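PDB 3WZ1: beta-agarase AgaA from Microbulbifer thermotolerans, which hydrolyses internal beta-1,4-galactosidic linkages of agarose through its GH16 catalytic domain, the part present here, releasing mainly neoagarotetraose. Local coordinates for residues A[145-151]-A[172-176]; A[106-111]-A[133-138]; A[74-78]-A[235-239]. The contacts are given in a common frame with arbitrary orientation. Where two conformers were deposited one is given. Residues are numbered along the deposited sequence.

Interaction 1 of 3, residues A[145-151]-A[172-176]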
loop_
_atom_site.group_PDB
_atom_site.type_symbol
_atom_site.label_atom_id
_atom_site.label_comp_id
_atom_site.label_asym_id
_atom_site.label_seq_id
_atom_site.Cartn_x
_atom_site.Cartn_y
_atom_site.Cartn_z
ATOM N N TRP A 145 9.171 -16.518 7.772
ATOM C CA TRP A 145 7.846 -16.789 7.210
ATOM C C TRP A 145 7.259 -15.498 6.632
ATOM O O TRP A 145 6.760 -15.468 5.504
ATOM C CB TRP A 145 6.878 -17.359 8.261
ATOM C CG TRP A 145 5.593 -17.827 7.671
ATOM C CD1 TRP A 145 5.339 -19.075 7.153
ATOM C CD2 TRP A 145 4.379 -17.081 7.500
ATOM N NE1 TRP A 145 4.066 -19.147 6.694
ATOM C CE2 TRP A 145 3.445 -17.940 6.887
ATOM C CE3 TRP A 145 3.980 -15.774 7.821
ATOM C CZ2 TRP A 145 2.155 -17.533 6.577
ATOM C CZ3 TRP A 145 2.685 -15.389 7.516
ATOM C CH2 TRP A 145 1.796 -16.258 6.904
ATOM N N TYR A 146 7.337 -14.414 7.406
ATOM C CA TYR A 146 6.779 -13.145 6.939
ATOM C C TYR A 146 7.537 -12.565 5.754
ATOM O O TYR A 146 6.953 -11.947 4.850
ATOM C CB TYR A 146 6.698 -12.126 8.081
ATOM C CG TYR A 146 5.604 -12.470 9.075
ATOM C CD1 TYR A 146 4.278 -12.165 8.796
ATOM C CD2 TYR A 146 5.868 -13.143 10.266
ATOM C CE1 TYR A 146 3.251 -12.510 9.655
ATOM C CE2 TYR A 146 4.841 -13.470 11.139
ATOM C CZ TYR A 146 3.536 -13.143 10.838
ATOM O OH TYR A 146 2.517 -13.470 11.709
ATOM N N ALA A 147 8.842 -12.766 5.722
ATOM C CA ALA A 147 9.672 -12.256 4.635
ATOM C C ALA A 147 9.349 -12.886 3.277
ATOM O O ALA A 147 9.657 -12.318 2.237
ATOM C CB ALA A 147 11.137 -12.448 4.969
ATOM N N GLU A 148 8.727 -14.057 3.302
ATOM C CA GLU A 148 8.297 -14.725 2.072
ATOM C C GLU A 148 6.837 -14.496 1.716
ATOM O O GLU A 148 6.334 -15.128 0.764
ATOM C CB GLU A 148 8.620 -16.226 2.150
ATOM C CG GLU A 148 10.117 -16.449 2.159
ATOM C CD GLU A 148 10.558 -17.883 2.358
ATOM O OE1 GLU A 148 9.726 -18.797 2.347
ATOM O OE2 GLU A 148 11.784 -18.067 2.526
ATOM N N ARG A 149 6.160 -13.560 2.387
ATOM C CA ARG A 149 4.712 -13.396 2.245
ATOM C C ARG A 149 4.334 -11.940 1.871
ATOM O O ARG A 149 4.962 -10.996 2.338
ATOM C CB ARG A 149 4.025 -13.815 3.557
ATOM C CG ARG A 149 4.430 -15.203 4.095
ATOM C CD ARG A 149 3.372 -16.221 3.781
ATOM N NE ARG A 149 3.666 -17.663 3.605
ATOM C CZ ARG A 149 4.808 -18.369 3.725
ATOM N NH1 ARG A 149 5.990 -17.896 4.106
ATOM N NH2 ARG A 149 4.719 -19.654 3.435
ATOM N N LEU A 150 3.285 -11.791 1.068
ATOM C CA LEU A 150 2.599 -10.492 0.846
ATOM C C LEU A 150 1.207 -10.638 1.451
ATOM O O LEU A 150 0.506 -11.618 1.185
ATOM C CB LEU A 150 2.479 -10.190 -0.643
ATOM C CG LEU A 150 3.797 -10.014 -1.397
ATOM C CD1 LEU A 150 3.552 -9.985 -2.912
ATOM C CD2 LEU A 150 4.551 -8.760 -0.933
ATOM N N HIS A 151 0.788 -9.693 2.283
ATOM C CA HIS A 151 -0.530 -9.756 2.876
ATOM C C HIS A 151 -1.503 -9.118 1.888
ATOM O O HIS A 151 -1.410 -7.910 1.605
ATOM C CB HIS A 151 -0.554 -9.016 4.211
ATOM C CG HIS A 151 -1.827 -9.186 4.963
ATOM N ND1 HIS A 151 -2.432 -8.150 5.635
ATOM C CD2 HIS A 151 -2.613 -10.269 5.158
ATOM C CE1 HIS A 151 -3.542 -8.580 6.200
ATOM N NE2 HIS A 151 -3.655 -9.873 5.948
ATOM N N SER A 172 -4.807 -15.321 2.216
ATOM C CA SER A 172 -4.576 -13.876 2.392
ATOM C C SER A 172 -3.111 -13.534 2.674
ATOM O O SER A 172 -2.741 -12.346 2.683
ATOM C CB SER A 172 -5.479 -13.318 3.487
ATOM O OG SER A 172 -5.118 -13.825 4.769
ATOM N N TRP A 173 -2.276 -14.541 2.932
ATOM C CA TRP A 173 -0.831 -14.348 2.996
ATOM C C TRP A 173 -0.179 -15.131 1.863
ATOM O O TRP A 173 -0.091 -16.371 1.892
ATOM C CB TRP A 173 -0.274 -14.785 4.350
ATOM C CG TRP A 173 -0.761 -13.992 5.494
ATOM C CD1 TRP A 173 -1.909 -14.186 6.208
ATOM C CD2 TRP A 173 -0.103 -12.874 6.095
ATOM N NE1 TRP A 173 -2.018 -13.260 7.201
ATOM C CE2 TRP A 173 -0.920 -12.438 7.162
ATOM C CE3 TRP A 173 1.094 -12.192 5.831
ATOM C CZ2 TRP A 173 -0.585 -11.352 7.965
ATOM C CZ3 TRP A 173 1.423 -11.114 6.645
ATOM C CH2 TRP A 173 0.592 -10.722 7.699
ATOM N N TYR A 174 0.234 -14.412 0.827
ATOM C CA TYR A 174 0.678 -15.017 -0.423
ATOM C C TYR A 174 2.188 -15.236 -0.464
ATOM O O TYR A 174 2.968 -14.299 -0.259
ATOM C CB TYR A 174 0.253 -14.129 -1.611
ATOM C CG TYR A 174 0.853 -14.612 -2.918
ATOM C CD1 TYR A 174 0.267 -15.674 -3.606
ATOM C CD2 TYR A 174 2.026 -14.074 -3.423
ATOM C CE1 TYR A 174 0.824 -16.156 -4.771
ATOM C CE2 TYR A 174 2.593 -14.556 -4.592
ATOM C CZ TYR A 174 1.983 -15.610 -5.249
ATOM O OH TYR A 174 2.536 -16.101 -6.408
ATOM N N ALA A 175 2.593 -16.477 -0.780
ATOM C CA ALA A 175 3.980 -16.811 -1.090
ATOM C C ALA A 175 3.987 -17.449 -2.489
ATOM O O ALA A 175 3.004 -18.102 -2.848
ATOM C CB ALA A 175 4.543 -17.785 -0.061
ATOM N N ASP A 176 5.088 -17.320 -3.223
ATOM C CA ASP A 176 5.134 -17.839 -4.601
ATOM C C ASP A 176 5.511 -19.311 -4.708
ATOM O O ASP A 176 5.460 -19.874 -5.803
ATOM C CB ASP A 176 6.006 -16.956 -5.512
ATOM C CG ASP A 176 7.510 -17.041 -5.230
ATOM O OD1 ASP A 176 7.955 -17.663 -4.242
ATOM O OD2 ASP A 176 8.262 -16.427 -6.022
HETATM O O HOH W 1 7.392 -16.233 -1.480
HETATM O O HOH W 2 -5.524 -11.785 6.633
#
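At the edge of the GH16 beta-jelly roll, strand 173-174 pairs antiparallel with 150-151 of strand 150-158, beneath an aromatic cluster of Trp145, Tyr146, His151 and Trp173. Ser172 comes first: its O accepts a CA-H...O contact from His151 CA (3.4 Å), and its OG, also bonded to Asp169, accepts from a water 2.8 Å away that lies equally far from His151 NE2. Trp173 and His151 form a non-hydrogen-bonded pair (CA-CA 4.6 Å), which puts both side chains on one face of the sheet. Their rings form an offset stack, the imidazole centroid 4.2 Å from that of the six-membered indole ring, planes at 26°. Tyr146 turns its edge to the same six-membered ring in an offset edge-to-face pair (centroids 5.4 Å apart, planes at 78°), and Trp145 CH2 reaches Trp173 CB at 3.6 Å. His151 ND1 makes a probable hydrogen bond with Glu134, the predicted proton donor, which probably places the cluster beside the active site. Tyr174 and Leu150 form the hydrogen-bonded pair, Leu150 N to Tyr174 O at 2.9 Å and Tyr174 N to Leu150 O at 2.8 Å, with side chains on the opposite face. Beyond it, Ala175 CB lies over one face of the Arg149 guanidinium, whose NH1 donates to Trp145 O. A water closes the end, accepting from Asp176 N (3.1 Å) and donating to Glu148 O (2.7 Å).

Interaction 2 of 3, residues A[106-111]-A[133-138]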
loop_
_atom_site.group_PDB
_atom_site.type_symbol
_atom_site.label_atom_id
_atom_site.label_comp_id
_atom_site.label_asym_id
_atom_site.label_seq_id
_atom_site.Cartn_x
_atom_site.Cartn_y
_atom_site.Cartn_z
ATOM N N ALA A 106 1.466 -0.859 -7.731
ATOM C CA ALA A 106 2.758 -0.271 -7.398
ATOM C C ALA A 106 3.870 -1.233 -7.749
ATOM O O ALA A 106 3.702 -2.439 -7.634
ATOM C CB ALA A 106 2.859 0.049 -5.925
ATOM N N ARG A 107 5.010 -0.675 -8.155
ATOM C CA ARG A 107 6.240 -1.446 -8.258
ATOM C C ARG A 107 7.159 -0.937 -7.163
ATOM O O ARG A 107 7.468 0.258 -7.100
ATOM C CB ARG A 107 6.889 -1.288 -9.637
ATOM C CG ARG A 107 8.222 -2.030 -9.773
ATOM C CD ARG A 107 8.787 -1.980 -11.179
ATOM N NE ARG A 107 9.880 -2.950 -11.292
ATOM C CZ ARG A 107 11.182 -2.653 -11.333
ATOM N NH1 ARG A 107 11.624 -1.406 -11.297
ATOM N NH2 ARG A 107 12.060 -3.634 -11.428
ATOM N N ALA A 108 7.539 -1.837 -6.264
ATOM C CA ALA A 108 8.151 -1.407 -4.992
ATOM C C ALA A 108 9.052 -2.450 -4.388
ATOM O O ALA A 108 8.933 -3.633 -4.702
ATOM C CB ALA A 108 7.075 -1.019 -3.988
ATOM N N LYS A 109 9.971 -1.977 -3.538
ATOM C CA LYS A 109 10.912 -2.832 -2.800
ATOM C C LYS A 109 10.686 -2.571 -1.327
ATOM O O LYS A 109 10.989 -1.485 -0.840
ATOM C CB LYS A 109 12.352 -2.509 -3.196
ATOM C CG LYS A 109 13.384 -3.469 -2.607
ATOM C CD LYS A 109 14.759 -3.152 -3.149
ATOM C CE LYS A 109 15.828 -4.046 -2.538
ATOM N NZ LYS A 109 17.164 -3.453 -2.819
ATOM N N LEU A 110 10.153 -3.562 -0.631
ATOM C CA LEU A 110 9.875 -3.447 0.807
ATOM C C LEU A 110 11.124 -3.049 1.581
ATOM O O LEU A 110 12.237 -3.448 1.229
ATOM C CB LEU A 110 9.413 -4.771 1.399
ATOM C CG LEU A 110 8.354 -5.582 0.657
ATOM C CD1 LEU A 110 7.982 -6.822 1.458
ATOM C CD2 LEU A 110 7.130 -4.738 0.317
ATOM N N SER A 111 10.942 -2.313 2.665
ATOM C CA SER A 111 12.035 -2.119 3.587
ATOM C C SER A 111 12.372 -3.434 4.294
ATOM O O SER A 111 11.508 -4.290 4.500
ATOM C CB SER A 111 11.681 -1.065 4.628
ATOM O OG SER A 111 10.633 -1.531 5.470
ATOM N N ILE A 133 -0.191 -3.447 -1.467
ATOM C CA ILE A 133 1.029 -3.908 -0.777
ATOM C C ILE A 133 0.849 -3.687 0.720
ATOM O O ILE A 133 0.594 -2.558 1.184
ATOM C CB ILE A 133 2.335 -3.232 -1.265
ATOM C CG1 ILE A 133 2.560 -3.478 -2.752
ATOM C CG2 ILE A 133 3.529 -3.710 -0.430
ATOM C CD1 ILE A 133 3.797 -2.825 -3.312
ATOM N N GLU A 134 0.943 -4.773 1.477
ATOM C CA GLU A 134 1.107 -4.722 2.928
ATOM C C GLU A 134 1.977 -5.913 3.273
ATOM O O GLU A 134 1.541 -7.059 3.148
ATOM C CB GLU A 134 -0.219 -4.781 3.677
ATOM C CG GLU A 134 -0.048 -4.768 5.187
ATOM C CD GLU A 134 -1.351 -4.609 5.926
ATOM O OE1 GLU A 134 -2.187 -5.548 5.930
ATOM O OE2 GLU A 134 -1.584 -3.504 6.477
ATOM N N ALA A 135 3.212 -5.647 3.659
ATOM C CA ALA A 135 4.153 -6.724 3.830
ATOM C C ALA A 135 5.290 -6.289 4.721
ATOM O O ALA A 135 5.547 -5.079 4.879
ATOM C CB ALA A 135 4.680 -7.153 2.478
ATOM N N TYR A 136 5.976 -7.276 5.295
ATOM C CA TYR A 136 6.963 -7.037 6.348
ATOM C C TYR A 136 8.260 -7.674 5.865
ATOM O O TYR A 136 8.340 -8.916 5.769
ATOM C CB TYR A 136 6.456 -7.608 7.691
ATOM C CG TYR A 136 5.006 -7.228 7.928
ATOM C CD1 TYR A 136 3.984 -7.964 7.334
ATOM C CD2 TYR A 136 4.641 -6.099 8.702
ATOM C CE1 TYR A 136 2.662 -7.603 7.468
ATOM C CE2 TYR A 136 3.312 -5.749 8.862
ATOM C CZ TYR A 136 2.320 -6.491 8.229
ATOM O OH TYR A 136 0.983 -6.176 8.345
ATOM N N GLY A 137 9.234 -6.854 5.488
ATOM C CA GLY A 137 10.438 -7.337 4.793
ATOM C C GLY A 137 11.548 -7.941 5.636
ATOM O O GLY A 137 12.478 -8.514 5.078
ATOM N N SER A 138 11.432 -7.840 6.963
ATOM C CA SER A 138 12.529 -8.148 7.894
ATOM C C SER A 138 13.247 -9.464 7.633
ATOM O O SER A 138 12.605 -10.507 7.544
ATOM C CB SER A 138 12.005 -8.218 9.313
ATOM O OG SER A 138 13.103 -8.418 10.180
HETATM O O HOH W 3 8.747 -3.932 5.439
#
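Leu110 and Ile133 dominate this buried contact, losing 80 and 70 Å² to the opposing segment, and Gly137 follows with 43 Å². Leu110, just past strand 102-109, points toward 133-138: its CD2 meets Ile133 CG2 at 3.8 Å and also lies 4.1 Å from Ala135 CB, which Leu110 CD1 approaches to 3.5 Å. Ile133 extends the other way along the strand, its CD1 lying 3.8 Å from Ala108 CB and 4.0 Å from Ala106 CB. Such facing apolar side chains, with CA atoms of Ala106 and Ile133 7.7 Å apart and chain directions differing by 15°, belong to the interior of the jelly-roll sandwich. Gly137 approaches Ser111 to a CA-CA distance of 5.6 Å. Gly137 CA makes a CA-H...O contact with Ser111 O (3.2 Å), and an ideal CB there would fall 2.0 Å from that oxygen, a clash. A water spans the same gap, accepting from Gly137 N (3.0 Å) and donating to Ser111 O (2.9 Å). The chemistry implies a segment whose residues alternate: the CA-to-CB bonds of Ile133 and Ala135 point toward 106-111, while that of Glu134, the predicted proton donor, points away, and its carboxylate is hydrogen-bonded to Gln241 and probably to His151.

Interaction 3 of 3, residues A[74-78]-A[235-239]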
loop_
_atom_site.group_PDB
_atom_site.type_symbol
_atom_site.label_atom_id
_atom_site.label_comp_id
_atom_site.label_asym_id
_atom_site.label_seq_id
_atom_site.Cartn_x
_atom_site.Cartn_y
_atom_site.Cartn_z
ATOM N N LEU A 74 10.232 7.054 -5.284
ATOM C CA LEU A 74 9.755 7.551 -3.999
ATOM C C LEU A 74 10.398 6.735 -2.889
ATOM O O LEU A 74 10.409 5.508 -2.933
ATOM C CB LEU A 74 8.235 7.442 -3.923
ATOM C CG LEU A 74 7.567 7.655 -2.564
ATOM C CD1 LEU A 74 7.619 9.112 -2.139
ATOM C CD2 LEU A 74 6.131 7.195 -2.648
ATOM N N ALA A 75 10.927 7.435 -1.878
ATOM C CA ALA A 75 11.514 6.808 -0.701
ATOM C C ALA A 75 10.671 7.139 0.506
ATOM O O ALA A 75 10.341 8.309 0.738
ATOM C CB ALA A 75 12.941 7.295 -0.472
ATOM N N ILE A 76 10.307 6.096 1.238
ATOM C CA ILE A 76 9.660 6.173 2.526
ATOM C C ILE A 76 10.665 5.631 3.529
ATOM O O ILE A 76 10.982 4.422 3.519
ATOM C CB ILE A 76 8.385 5.318 2.550
ATOM C CG1 ILE A 76 7.372 5.737 1.489
ATOM C CG2 ILE A 76 7.770 5.279 3.955
ATOM C CD1 ILE A 76 6.842 7.154 1.635
ATOM N N THR A 77 11.146 6.485 4.423
ATOM C CA THR A 77 12.167 6.056 5.375
ATOM C C THR A 77 11.626 6.077 6.818
ATOM O O THR A 77 10.430 6.275 7.056
ATOM C CB THR A 77 13.480 6.820 5.146
ATOM O OG1 THR A 77 14.566 6.165 5.824
ATOM C CG2 THR A 77 13.360 8.265 5.572
ATOM N N SER A 78 12.517 5.781 7.749
ATOM C CA SER A 78 12.181 5.538 9.139
ATOM C C SER A 78 13.320 6.028 10.019
ATOM O O SER A 78 14.488 6.081 9.600
ATOM C CB SER A 78 11.915 4.057 9.390
ATOM O OG SER A 78 13.033 3.251 9.061
ATOM N N ILE A 235 -2.545 5.715 -0.544
ATOM C CA ILE A 235 -1.618 6.006 0.534
ATOM C C ILE A 235 -0.404 5.111 0.371
ATOM O O ILE A 235 -0.518 3.900 0.146
ATOM C CB ILE A 235 -2.272 5.767 1.918
ATOM C CG1 ILE A 235 -3.614 6.526 2.019
ATOM C CG2 ILE A 235 -1.328 6.152 3.034
ATOM C CD1 ILE A 235 -4.440 6.134 3.230
ATOM N N ILE A 236 0.761 5.727 0.496
ATOM C CA ILE A 236 2.029 4.994 0.466
ATOM C C ILE A 236 2.708 5.331 1.773
ATOM O O ILE A 236 2.984 6.496 2.043
ATOM C CB ILE A 236 2.910 5.396 -0.716
ATOM C CG1 ILE A 236 2.163 5.223 -2.054
ATOM C CG2 ILE A 236 4.190 4.548 -0.693
ATOM C CD1 ILE A 236 2.764 6.033 -3.186
ATOM N N ASN A 237 2.968 4.337 2.610
ATOM C CA ASN A 237 3.579 4.620 3.887
ATOM C C ASN A 237 4.383 3.450 4.396
ATOM O O ASN A 237 4.420 2.393 3.751
ATOM C CB ASN A 237 2.522 5.080 4.915
ATOM C CG ASN A 237 1.680 3.951 5.472
ATOM O OD1 ASN A 237 2.085 2.787 5.464
ATOM N ND2 ASN A 237 0.509 4.285 5.989
ATOM N N MET A 238 5.034 3.640 5.544
ATOM C CA MET A 238 5.300 2.525 6.439
ATOM C C MET A 238 4.481 2.720 7.695
ATOM O O MET A 238 4.084 3.834 8.030
ATOM C CB MET A 238 6.764 2.372 6.820
ATOM C CG MET A 238 7.612 1.670 5.769
ATOM S SD MET A 238 9.256 1.217 6.327
ATOM C CE MET A 238 10.132 2.739 6.163
ATOM N N GLU A 239 4.238 1.612 8.381
ATOM C CA GLU A 239 3.532 1.606 9.666
ATOM C C GLU A 239 4.213 0.684 10.655
ATOM O O GLU A 239 4.589 -0.450 10.324
ATOM C CB GLU A 239 2.090 1.149 9.498
ATOM C CG GLU A 239 1.220 2.148 8.748
ATOM C CD GLU A 239 -0.190 1.656 8.472
ATOM O OE1 GLU A 239 -0.580 0.579 9.005
ATOM O OE2 GLU A 239 -0.910 2.349 7.700
#
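Ile76 is the central bump here, giving up 78 Å² to the facing strand. Its CA-to-CB bond points at 235-239, and its branched end enters the hollow between Ile236 and Met238, whose side chains also point across. The fit is measured on both flanks: Ile76 CG1 lies 4.0 Å from Ile236 CG2, and Ile76 CG2 lies 4.0 Å from Met238 CG. The floor of the hollow is backbone at Asn237, where Ile76 CG2 comes within 3.9 Å of Asn237 C; the Asn237 side chain itself leaves on the far side. Next to Ile76, Leu74 supplies a second projection, its CD2 touching Ile236 CD1 at 3.6 Å. The axes of 74-76 and 235-239, 7.8 Å apart at closest approach and inclined by 30°, are too distant for backbone pairing, so strands 73-80 and 232-239 confront each other across the interior of the beta-jelly roll as members of facing layers. Tyr264 and Val266 of strand 264-276 also border Ile236, and Tyr264 touches Ile76 as well. Met238 fills the remaining recess. Its side chain, with 76 Å² of the residue buried, passes Ile76 and turns about CG-SD (chi3 -81°, m), so that CE sits over the backbone of Ile76 to Ser78: 3.2 Å from Ile76 O, 3.7 Å from Thr77 O and 3.9 Å from Ser78 CB. Ser78 OG is hydrogen-bonded to Asn262 O.

Interaction 2 lies between the other two, touching both. Interactions 1 and 2, centred 11 Å apart, join at the predicted proton donor: His151 ND1 lies 2.6 Å from Glu134 OE1, a probable hydrogen bond. Two apolar contacts also join them, Trp173 CH2 to Tyr136 CE1 and Leu150 CD2 to Ala135 CB, both 3.8 Å. Interactions 2 and 3, centred 10 Å apart, meet where Ser111 OG packs 3.2 Å from Met238 SD. Interactions 1 and 3 stay about 10 Å apart at their nearest atoms; 1 and 2 are nested in the loop closed by 3. A glycerol, probably from the crystallisation liquor, lies about 3 Å from the His151 side chain (nearest atoms), consistent with a pocket there.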